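Local coordinates for exodeoxyribonuclease (Neisseria meningitidis, PDB 4B5G) that cuts DNA at abasic sites as a metal-dependent AP endonuclease, cleaving the backbone on the 5' side of the lesion for base excision repair, at a contact of chain A with DNA. Coordinates in Å, arbitrary orientation; residue numbers count along the deposited sequence, not the author numbering.

Site 1: a contact of chain A with DNA. Residues 114, 151, 169, 204, 218. With nucleotides of chain B.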
# COMPACT_ATOMS: atom_id res chain seq x y z
N SER A 114 16.37 4.83 1.82
CA SER A 114 16.77 6.05 2.51
C SER A 114 17.76 5.75 3.63
O SER A 114 18.32 6.66 4.24
CB SER A 114 15.55 6.77 3.06
OG SER A 114 15.05 6.13 4.22
N ASN A 151 6.64 4.05 -1.44
CA ASN A 151 7.79 4.84 -1.02
C ASN A 151 8.30 5.80 -2.09
O ASN A 151 9.48 6.15 -2.12
CB ASN A 151 8.93 3.93 -0.54
CG ASN A 151 8.78 3.51 0.91
OD1 ASN A 151 8.57 4.35 1.79
ND2 ASN A 151 8.88 2.21 1.16
N SER A 169 15.83 10.00 -1.20
CA SER A 169 15.13 8.80 -1.63
C SER A 169 13.62 8.97 -1.48
O SER A 169 13.15 9.53 -0.48
CB SER A 169 15.60 7.59 -0.82
OG SER A 169 14.89 6.42 -1.18
N TRP A 204 1.87 10.05 4.85
CA TRP A 204 2.99 9.79 5.74
C TRP A 204 3.66 11.08 6.22
O TRP A 204 3.76 12.05 5.47
CB TRP A 204 4.03 8.89 5.06
CG TRP A 204 5.25 8.66 5.89
CD1 TRP A 204 5.37 7.80 6.94
CD2 TRP A 204 6.53 9.29 5.75
NE1 TRP A 204 6.65 7.85 7.46
CE2 TRP A 204 7.38 8.77 6.74
CE3 TRP A 204 7.04 10.26 4.87
CZ2 TRP A 204 8.70 9.17 6.89
CZ3 TRP A 204 8.36 10.66 5.02
CH2 TRP A 204 9.17 10.11 6.02
N TRP A 218 4.15 13.37 3.11
CA TRP A 218 4.31 12.80 1.79
C TRP A 218 3.06 12.00 1.46
O TRP A 218 2.34 11.55 2.35
CB TRP A 218 5.51 11.84 1.75
CG TRP A 218 6.84 12.48 2.01
CD1 TRP A 218 7.18 13.30 3.04
CD2 TRP A 218 8.03 12.30 1.23
NE1 TRP A 218 8.50 13.67 2.94
CE2 TRP A 218 9.05 13.06 1.84
CE3 TRP A 218 8.34 11.58 0.07
CZ2 TRP A 218 10.34 13.13 1.33
CZ3 TRP A 218 9.63 11.64 -0.43
CH2 TRP A 218 10.61 12.41 0.20
O5' 3DR B 6 10.63 4.65 3.99
P 3DR B 6 10.11 3.67 5.15
OP1 3DR B 6 8.75 4.08 5.54
OP2 3DR B 6 10.37 2.28 4.73
C2' 3DR B 6 10.65 8.82 2.11
C5' 3DR B 6 10.61 6.05 4.21
C4' 3DR B 6 11.43 6.79 3.17
O4' 3DR B 6 10.92 6.50 1.85
C1' 3DR B 6 10.86 7.70 1.10
C3' 3DR B 6 11.42 8.31 3.33
O3' 3DR B 6 12.75 8.81 3.36
P DC B 7 13.39 9.35 4.73
OP1 DC B 7 14.72 9.91 4.43
OP2 DC B 7 13.25 8.27 5.74
O5' DC B 7 12.41 10.53 5.17
C5' DC B 7 12.36 11.74 4.41
C4' DC B 7 12.42 12.93 5.34
O4' DC B 7 13.68 12.93 6.06
C3' DC B 7 12.35 14.29 4.66
O3' DC B 7 11.73 15.21 5.54
C2' DC B 7 13.81 14.63 4.45
C1' DC B 7 14.44 14.07 5.72
N1 DC B 7 15.86 13.66 5.54
C2 DC B 7 16.83 14.16 6.41
O2 DC B 7 16.50 14.95 7.30
N3 DC B 7 18.12 13.78 6.24
C4 DC B 7 18.44 12.93 5.26
N4 DC B 7 19.72 12.57 5.13
C5 DC B 7 17.46 12.40 4.37
C6 DC B 7 16.19 12.79 4.55
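Asn151 meets 3DR6, the abasic-site analogue of chain B, at its 5' side, in the pocket that receives the flipped-out lesion. The modelled OD1 lies 3.0 Å from O5' of 3DR6, with the ring oxygen O4' also near. As modelled, OD1 clashes with two oxygens that can only accept, making the amide orientation doubtful; turned over, it could donate N-H. An amide suits this place beside the phosphate to be cut, and Asn151 likely stabilises the transition state. Next comes the baseless deoxyribose. The backbone O of Ser169 approaches C1' of 3DR6 at 3.3 Å, over the sugar face bearing O3', opposite the face a base would occupy. Two tryptophans line the sugar with rigid, apolar benzo rings, Trp218 by its face and Trp204 by its edge. CZ3 of Trp218 lies 3.9 Å from C2' of 3DR6, with C2' above the indole face toward its rim. Over that same face comes the edge of Trp204, its CZ3 3.5 Å above the plane. Trp204 has CG anti to its backbone N (chi1 176°), which directs its benzo end, led by CH2, to C3' of 3DR6. Further 3', the small hydroxyl of Ser114 gives a hydrogen bond from OG to the phosphate oxygen OP2 of DC7 (3.2 Å). At the 3' end, the benzo rims of both tryptophans converge on C5' of DC7, CZ2 of Trp218 lying 3.9 Å from it.

Site 2: a contact of chain A with DNA. Residues 112, 114, 169, 204. With nucleotides of chain B.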
# COMPACT_ATOMS: atom_id res chain seq x y z
N SER A 112 12.40 0.62 0.82
CA SER A 112 12.89 1.98 0.98
C SER A 112 14.41 2.01 0.81
O SER A 112 15.10 1.09 1.22
CB SER A 112 12.53 2.52 2.36
OG SER A 112 13.39 3.57 2.75
N SER A 114 16.37 4.83 1.82
CA SER A 114 16.77 6.05 2.51
C SER A 114 17.76 5.75 3.63
O SER A 114 18.32 6.66 4.24
CB SER A 114 15.55 6.77 3.06
OG SER A 114 15.05 6.13 4.22
N SER A 169 15.83 10.00 -1.20
CA SER A 169 15.13 8.80 -1.63
C SER A 169 13.62 8.97 -1.48
O SER A 169 13.15 9.53 -0.48
CB SER A 169 15.60 7.59 -0.82
OG SER A 169 14.89 6.42 -1.18
N TRP A 204 1.87 10.05 4.85
CA TRP A 204 2.99 9.79 5.74
C TRP A 204 3.66 11.08 6.22
O TRP A 204 3.76 12.05 5.47
CB TRP A 204 4.03 8.89 5.06
CG TRP A 204 5.25 8.66 5.89
CD1 TRP A 204 5.37 7.80 6.94
CD2 TRP A 204 6.53 9.29 5.75
NE1 TRP A 204 6.65 7.85 7.46
CE2 TRP A 204 7.38 8.77 6.74
CE3 TRP A 204 7.04 10.26 4.87
CZ2 TRP A 204 8.70 9.17 6.89
CZ3 TRP A 204 8.36 10.66 5.02
CH2 TRP A 204 9.17 10.11 6.02
P DC B 5 14.90 -0.26 5.64
OP1 DC B 5 14.03 -1.12 4.81
OP2 DC B 5 16.24 0.13 5.14
O5' DC B 5 14.11 1.07 6.03
C5' DC B 5 12.84 0.95 6.64
C4' DC B 5 12.44 2.25 7.33
O4' DC B 5 13.38 2.56 8.38
C3' DC B 5 12.41 3.48 6.42
O3' DC B 5 11.09 4.00 6.39
C2' DC B 5 13.39 4.45 7.07
C1' DC B 5 13.37 3.96 8.51
N1 DC B 5 14.52 4.39 9.37
C2 DC B 5 14.24 4.81 10.67
O2 DC B 5 13.07 4.79 11.05
N3 DC B 5 15.25 5.21 11.47
C4 DC B 5 16.51 5.21 11.01
N4 DC B 5 17.48 5.61 11.84
C5 DC B 5 16.81 4.78 9.68
C6 DC B 5 15.80 4.39 8.90
O5' 3DR B 6 10.63 4.65 3.99
P 3DR B 6 10.11 3.67 5.15
OP1 3DR B 6 8.75 4.08 5.54
OP2 3DR B 6 10.37 2.28 4.73
C2' 3DR B 6 10.65 8.82 2.11
C5' 3DR B 6 10.61 6.05 4.21
C4' 3DR B 6 11.43 6.79 3.17
O4' 3DR B 6 10.92 6.50 1.85
C1' 3DR B 6 10.86 7.70 1.10
C3' 3DR B 6 11.42 8.31 3.33
O3' 3DR B 6 12.75 8.81 3.36
P DC B 7 13.39 9.35 4.73
OP1 DC B 7 14.72 9.91 4.43
OP2 DC B 7 13.25 8.27 5.74
O5' DC B 7 12.41 10.53 5.17
C5' DC B 7 12.36 11.74 4.41
C4' DC B 7 12.42 12.93 5.34
O4' DC B 7 13.68 12.93 6.06
C3' DC B 7 12.35 14.29 4.66
O3' DC B 7 11.73 15.21 5.54
C2' DC B 7 13.81 14.63 4.45
C1' DC B 7 14.44 14.07 5.72
N1 DC B 7 15.86 13.66 5.54
C2 DC B 7 16.83 14.16 6.41
O2 DC B 7 16.50 14.95 7.30
N3 DC B 7 18.12 13.78 6.24
C4 DC B 7 18.44 12.93 5.26
N4 DC B 7 19.72 12.57 5.13
C5 DC B 7 17.46 12.40 4.37
C6 DC B 7 16.19 12.79 4.55
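The loop between strand 103-109 and helix 117-138 brings Ser112 and Ser114 against the backbone where it bends out at the abasic nucleotide. Ser112 carries its hydroxyl nearly opposite its backbone N (chi1 157°), which aims OG at the phosphate on the 5' side of 3DR6. There OG gives a weak hydrogen bond to the ester oxygen O5' of 3DR6 (3.2 Å), while its CB packs beside OP2 of the same phosphate. The backbone N of Ser114 gives a weak hydrogen bond to OG of Ser112 (3.4 Å), which is also a weak alternative partner for the one hydroxyl hydrogen of Ser114. Ser114 has OG between its backbone N and carbonyl carbon (chi1 76°), and the hydroxyl looks into the bend of the strand. OG of Ser114 lies 3.7 Å from C2' of DC5, the paired nucleotide before the lesion, and CB of Ser114 is 3.5 Å from O3' of 3DR6. Serine suits both positions, being short enough to fit between successive phosphates and still able to donate a hydrogen bond. From across the lesion sugar, CZ3 of Trp204 reaches C2' of 3DR6 at 4.1 Å. The loop probably helps hold the strand kinked, with the phosphate between DC5 and 3DR6, where an AP endonuclease cuts, presented to the active site.

Site 3: a contact of chain A with DNA. Residues 165, 204, 207-208, 218. With nucleotides of chain B; nucleotides of chain C.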
# COMPACT_ATOMS: atom_id res chain seq x y z
N ASN A 165 13.75 17.77 -1.28
CA ASN A 165 13.75 16.32 -1.39
C ASN A 165 13.94 15.80 -2.81
O ASN A 165 13.55 14.68 -3.13
CB ASN A 165 12.46 15.74 -0.80
CG ASN A 165 12.40 15.87 0.70
OD1 ASN A 165 12.89 15.00 1.43
ND2 ASN A 165 11.80 16.95 1.19
N TRP A 204 1.87 10.05 4.85
CA TRP A 204 2.99 9.79 5.74
C TRP A 204 3.66 11.08 6.22
O TRP A 204 3.76 12.05 5.47
CB TRP A 204 4.03 8.89 5.06
CG TRP A 204 5.25 8.66 5.89
CD1 TRP A 204 5.37 7.80 6.94
CD2 TRP A 204 6.53 9.29 5.75
NE1 TRP A 204 6.65 7.85 7.46
CE2 TRP A 204 7.38 8.77 6.74
CE3 TRP A 204 7.04 10.26 4.87
CZ2 TRP A 204 8.70 9.17 6.89
CZ3 TRP A 204 8.36 10.66 5.02
CH2 TRP A 204 9.17 10.11 6.02
N ASN A 207 9.12 11.55 11.58
CA ASN A 207 9.11 11.68 13.03
C ASN A 207 9.81 12.96 13.48
O ASN A 207 9.74 13.35 14.64
CB ASN A 207 9.77 10.47 13.67
CG ASN A 207 11.19 10.25 13.18
OD1 ASN A 207 11.42 9.54 12.20
ND2 ASN A 207 12.15 10.88 13.85
N ARG A 208 10.49 13.60 12.53
CA ARG A 208 11.31 14.79 12.78
C ARG A 208 10.52 16.07 13.07
O ARG A 208 9.50 16.34 12.43
CB ARG A 208 12.22 15.08 11.59
CG ARG A 208 13.24 14.00 11.27
CD ARG A 208 14.39 14.56 10.43
NE ARG A 208 15.44 13.58 10.18
CZ ARG A 208 15.31 12.54 9.36
NH1 ARG A 208 14.17 12.32 8.72
NH2 ARG A 208 16.32 11.70 9.19
N TRP A 218 4.15 13.37 3.11
CA TRP A 218 4.31 12.80 1.79
C TRP A 218 3.06 12.00 1.46
O TRP A 218 2.34 11.55 2.35
CB TRP A 218 5.51 11.84 1.75
CG TRP A 218 6.84 12.48 2.01
CD1 TRP A 218 7.18 13.30 3.04
CD2 TRP A 218 8.03 12.30 1.23
NE1 TRP A 218 8.50 13.67 2.94
CE2 TRP A 218 9.05 13.06 1.84
CE3 TRP A 218 8.34 11.58 0.07
CZ2 TRP A 218 10.34 13.13 1.33
CZ3 TRP A 218 9.63 11.64 -0.43
CH2 TRP A 218 10.61 12.41 0.20
P DC B 7 13.39 9.35 4.73
OP1 DC B 7 14.72 9.91 4.43
OP2 DC B 7 13.25 8.27 5.74
O5' DC B 7 12.41 10.53 5.17
C5' DC B 7 12.36 11.74 4.41
C4' DC B 7 12.42 12.93 5.34
O4' DC B 7 13.68 12.93 6.06
C3' DC B 7 12.35 14.29 4.66
O3' DC B 7 11.73 15.21 5.54
C2' DC B 7 13.81 14.63 4.45
C1' DC B 7 14.44 14.07 5.72
N1 DC B 7 15.86 13.66 5.54
C2 DC B 7 16.83 14.16 6.41
O2 DC B 7 16.50 14.95 7.30
N3 DC B 7 18.12 13.78 6.24
C4 DC B 7 18.44 12.93 5.26
N4 DC B 7 19.72 12.57 5.13
C5 DC B 7 17.46 12.40 4.37
C6 DC B 7 16.19 12.79 4.55
P DA B 8 10.62 16.23 4.99
OP1 DA B 8 9.38 15.47 4.72
OP2 DA B 8 11.27 16.99 3.90
O5' DA B 8 10.37 17.22 6.22
C5' DA B 8 9.94 16.69 7.47
C4' DA B 8 10.71 17.31 8.63
O4' DA B 8 12.12 17.02 8.49
C3' DA B 8 10.61 18.83 8.75
O3' DA B 8 10.63 19.18 10.12
C2' DA B 8 11.87 19.31 8.04
C1' DA B 8 12.86 18.22 8.44
N9 DA B 8 13.95 18.05 7.48
C8 DA B 8 13.83 17.80 6.15
N7 DA B 8 14.98 17.68 5.53
C5 DA B 8 15.92 17.87 6.53
C6 DA B 8 17.32 17.88 6.53
N6 DA B 8 18.05 17.67 5.43
N1 DA B 8 17.95 18.10 7.71
C2 DA B 8 17.21 18.30 8.81
N3 DA B 8 15.89 18.32 8.93
C4 DA B 8 15.29 18.10 7.75
P DG C 5 25.04 18.94 14.57
OP1 DG C 5 24.25 19.69 15.57
OP2 DG C 5 26.50 19.13 14.49
O5' DG C 5 24.73 17.39 14.77
C5' DG C 5 23.80 16.95 15.75
C4' DG C 5 22.38 16.94 15.20
O4' DG C 5 22.42 16.84 13.75
C3' DG C 5 21.54 15.77 15.70
O3' DG C 5 20.35 16.26 16.32
C2' DG C 5 21.24 14.94 14.45
C1' DG C 5 21.44 15.92 13.31
N9 DG C 5 21.94 15.30 12.09
C8 DG C 5 23.20 14.80 11.88
N7 DG C 5 23.36 14.30 10.68
C5 DG C 5 22.14 14.48 10.06
C6 DG C 5 21.72 14.13 8.76
O6 DG C 5 22.37 13.58 7.86
N1 DG C 5 20.39 14.49 8.53
C2 DG C 5 19.58 15.11 9.45
N2 DG C 5 18.33 15.38 9.05
N3 DG C 5 19.95 15.44 10.68
C4 DG C 5 21.24 15.10 10.92
P DG C 6 19.71 15.47 17.57
OP1 DG C 6 19.71 16.40 18.72
OP2 DG C 6 20.40 14.17 17.68
O5' DG C 6 18.20 15.20 17.12
C5' DG C 6 17.94 14.64 15.84
C4' DG C 6 16.52 14.13 15.76
O4' DG C 6 16.33 13.44 14.50
C3' DG C 6 16.15 13.15 16.86
O3' DG C 6 14.82 13.38 17.31
C2' DG C 6 16.30 11.79 16.18
C1' DG C 6 15.96 12.09 14.72
N9 DG C 6 16.70 11.25 13.78
C8 DG C 6 18.06 11.09 13.72
N7 DG C 6 18.45 10.27 12.78
C5 DG C 6 17.26 9.87 12.18
C6 DG C 6 17.05 8.99 11.09
O6 DG C 6 17.90 8.37 10.43
N1 DG C 6 15.70 8.85 10.79
C2 DG C 6 14.68 9.49 11.46
N2 DG C 6 13.44 9.23 11.02
N3 DG C 6 14.86 10.32 12.48
C4 DG C 6 16.18 10.46 12.78
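Arg208 enters the DNA between DC7 of chain B and DG6 of chain C, the guanine opposite the abasic nucleotide. Its CB packs against the sugar of DA8, 3.7 Å from O4'. CG passes near N3 of DG6, and the chain runs on extended to NE, carrying CD to 3.8 Å from O2 of DC7. NE continues past the same O2 and past N2 of DG5, the guanine that gives DC7 a hydrogen bond. At CZ the guanidinium is sandwiched: O2 of DC7 sits over the centre of one face, and C2 of DG6 covers the other toward its rim. NH1 comes beside the sugar oxygen O4' of DC7, but its N-H points away and no hydrogen bond forms. NH2 ends over the six-membered ring of DG6, 3.3 Å from its centroid, in a cation-pi contact. A long chain with a flat, charged end suits this insertion. Asn207 reads the sugar edge of DG6, ND2 donating in its amide plane to N3 (3.1 Å); the OD1 contact with N2 is too short to trust. The DA8 phosphate is gripped from two directions. NE1 of Trp218 gives OP1 an in-plane hydrogen bond (2.7 Å, 164° at H), and ND2 of Asn165 gives OP2 another (2.8 Å). Together these groups probably take up the position beside the lesion and anchor the strand on its 3' side, helping hold the abasic nucleotide out of the helix.

Sites 1 and 2 almost coincide, their C-alpha centres about 3 Å apart, and they share Ser114, Ser169 and Trp204. Between C-alpha centres, site 3 lies about 7 Å from site 1, with Trp204 and Trp218 in common, and about 9 Å from site 2, with Trp204 in common. Trp204 of strand 204-205 therefore belongs to all three. The centre of site 1 is about 6 Å from Asp149, a probable catalytic residue, and that of site 3 about 11 Å. This probably lets one protein chain couple lesion recognition and strand anchoring to the chemistry, the tryptophan pair linking the sugar pocket to the grip on the 3' side.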